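Local structure of collagen adhesin (Enterococcus faecalis, 2OKM) at residues 22-27 / 88-93. The protein probably binds collagen at the enterococcal cell surface, this chain being the N2 collagen-binding subdomain of the adhesin. Residues are numbered along the deposited sequence; the frame is centred on the assembly and turned at random.
Sequences WFLNVN and FNLRFY
L24 reaches the other strand through a single methyl, CD1, which meets two side chains at once. Its CD1 lies 4.1 Å from CZ of F88, near the plane of that ring and at its edge, the two side chains approaching from opposite directions. The same L24 CD1 is also 4.1 Å from CD2 of L90, a methyl-to-methyl touch between side chains set at a slant. Chi1 of -54° at L24 turns CG away from the carbonyl carbon, and the extended chi2 of -179° carries CD1 outward to meet both partners. Two residues on, V26 puts CG2 4.0 Å from CZ of F92, meeting the ring obliquely.

The strand axes come no closer than 11.3 Å and run at 28° to each other, and L24, V26, F88, L90 and F92 all direct their CB atoms across the gap. The strands belong to different antiparallel sheets, and this spacing fits sheets facing each other in a beta sandwich, the fold of the collagen-binding domain. Y106 and F54 also meet F88 edge-to-face, while F102 and F72 adjoin F92. All five touching residues are buried and every contact joins carbon to carbon, which implies cohesion by dispersion and the hydrophobic effect, with little directional constraint.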
# COMPACT_ATOMS: atom_id res chain seq x y z
N TRP A 22 -6.39 1.79 -5.84
CA TRP A 22 -5.05 1.23 -5.67
C TRP A 22 -5.01 0.24 -4.51
O TRP A 22 -5.80 0.33 -3.57
CB TRP A 22 -4.03 2.35 -5.43
CG TRP A 22 -3.72 3.18 -6.65
CD1 TRP A 22 -4.13 4.46 -6.90
CD2 TRP A 22 -2.95 2.78 -7.79
NE1 TRP A 22 -3.66 4.88 -8.12
CE2 TRP A 22 -2.93 3.87 -8.69
CE3 TRP A 22 -2.27 1.60 -8.14
CZ2 TRP A 22 -2.26 3.82 -9.92
CZ3 TRP A 22 -1.60 1.55 -9.37
CH2 TRP A 22 -1.60 2.66 -10.24
N PHE A 23 -4.08 -0.70 -4.60
CA PHE A 23 -3.93 -1.72 -3.56
C PHE A 23 -2.46 -1.97 -3.23
O PHE A 23 -1.65 -2.23 -4.13
CB PHE A 23 -4.53 -3.05 -4.02
CG PHE A 23 -5.98 -2.97 -4.45
CD1 PHE A 23 -6.32 -2.44 -5.69
CD2 PHE A 23 -6.99 -3.44 -3.62
CE1 PHE A 23 -7.65 -2.39 -6.11
CE2 PHE A 23 -8.33 -3.40 -4.03
CZ PHE A 23 -8.65 -2.87 -5.27
N LEU A 24 -2.13 -1.89 -1.95
CA LEU A 24 -0.77 -2.18 -1.50
C LEU A 24 -0.93 -3.51 -0.77
O LEU A 24 -1.57 -3.58 0.27
CB LEU A 24 -0.28 -1.10 -0.54
CG LEU A 24 -0.36 0.34 -1.07
CD1 LEU A 24 0.20 1.27 -0.01
CD2 LEU A 24 0.42 0.49 -2.38
N ASN A 25 -0.35 -4.57 -1.34
CA ASN A 25 -0.47 -5.91 -0.77
C ASN A 25 0.78 -6.28 -0.01
O ASN A 25 1.81 -6.63 -0.59
CB ASN A 25 -0.73 -6.89 -1.91
CG ASN A 25 -2.04 -6.58 -2.61
OD1 ASN A 25 -3.11 -6.89 -2.11
ND2 ASN A 25 -1.94 -5.96 -3.78
N VAL A 26 0.68 -6.23 1.31
CA VAL A 26 1.81 -6.47 2.18
C VAL A 26 1.82 -7.79 2.96
O VAL A 26 0.91 -8.07 3.74
CB VAL A 26 1.93 -5.32 3.20
CG1 VAL A 26 3.21 -5.45 4.01
CG2 VAL A 26 1.86 -3.98 2.47
N ASN A 27 2.86 -8.58 2.73
CA ASN A 27 3.06 -9.84 3.43
C ASN A 27 1.84 -10.76 3.42
O ASN A 27 1.43 -11.27 4.46
CB ASN A 27 3.48 -9.51 4.87
CG ASN A 27 4.05 -10.71 5.61
OD1 ASN A 27 4.59 -11.63 5.01
ND2 ASN A 27 3.95 -10.67 6.94
N PHE A 88 3.41 9.71 -0.41
CA PHE A 88 3.27 9.37 1.00
C PHE A 88 4.25 8.28 1.39
O PHE A 88 4.68 7.48 0.56
CB PHE A 88 1.84 8.92 1.32
CG PHE A 88 1.41 7.65 0.63
CD1 PHE A 88 1.66 6.40 1.21
CD2 PHE A 88 0.75 7.69 -0.60
CE1 PHE A 88 1.26 5.22 0.57
CE2 PHE A 88 0.35 6.52 -1.24
CZ PHE A 88 0.60 5.28 -0.65
N ASN A 89 4.63 8.28 2.66
CA ASN A 89 5.51 7.25 3.18
C ASN A 89 4.66 6.50 4.19
O ASN A 89 4.03 7.11 5.06
CB ASN A 89 6.74 7.85 3.88
CG ASN A 89 7.64 8.60 2.92
OD1 ASN A 89 7.77 8.23 1.75
ND2 ASN A 89 8.29 9.65 3.41
N LEU A 90 4.62 5.18 4.07
CA LEU A 90 3.82 4.37 4.97
C LEU A 90 4.70 3.32 5.65
O LEU A 90 5.40 2.56 4.98
CB LEU A 90 2.69 3.69 4.19
CG LEU A 90 1.76 2.73 4.95
CD1 LEU A 90 1.09 3.46 6.11
CD2 LEU A 90 0.71 2.19 3.98
N ARG A 91 4.65 3.30 6.98
CA ARG A 91 5.44 2.36 7.75
C ARG A 91 4.56 1.44 8.59
O ARG A 91 3.56 1.87 9.16
CB ARG A 91 6.39 3.12 8.67
CG ARG A 91 7.13 2.26 9.67
CD ARG A 91 8.09 3.11 10.48
NE ARG A 91 9.05 3.86 9.66
CZ ARG A 91 10.33 3.52 9.52
NH1 ARG A 91 10.79 2.45 10.12
NH2 ARG A 91 11.15 4.28 8.80
N PHE A 92 4.94 0.16 8.64
CA PHE A 92 4.24 -0.85 9.43
C PHE A 92 5.24 -1.26 10.50
O PHE A 92 6.34 -1.72 10.17
CB PHE A 92 3.89 -2.07 8.58
CG PHE A 92 2.98 -1.78 7.43
CD1 PHE A 92 1.61 -1.97 7.54
CD2 PHE A 92 3.50 -1.31 6.23
CE1 PHE A 92 0.76 -1.70 6.47
CE2 PHE A 92 2.67 -1.04 5.15
CZ PHE A 92 1.30 -1.23 5.27
N TYR A 93 4.88 -1.09 11.77
CA TYR A 93 5.79 -1.45 12.85
C TYR A 93 5.99 -2.96 12.93
O TYR A 93 5.06 -3.74 12.73
CB TYR A 93 5.28 -0.90 14.18
CG TYR A 93 5.11 0.61 14.21
CD1 TYR A 93 6.04 1.45 13.58
CD2 TYR A 93 4.04 1.20 14.88
CE1 TYR A 93 5.90 2.84 13.62
CE2 TYR A 93 3.89 2.59 14.92
CZ TYR A 93 4.82 3.40 14.29
OH TYR A 93 4.68 4.77 14.32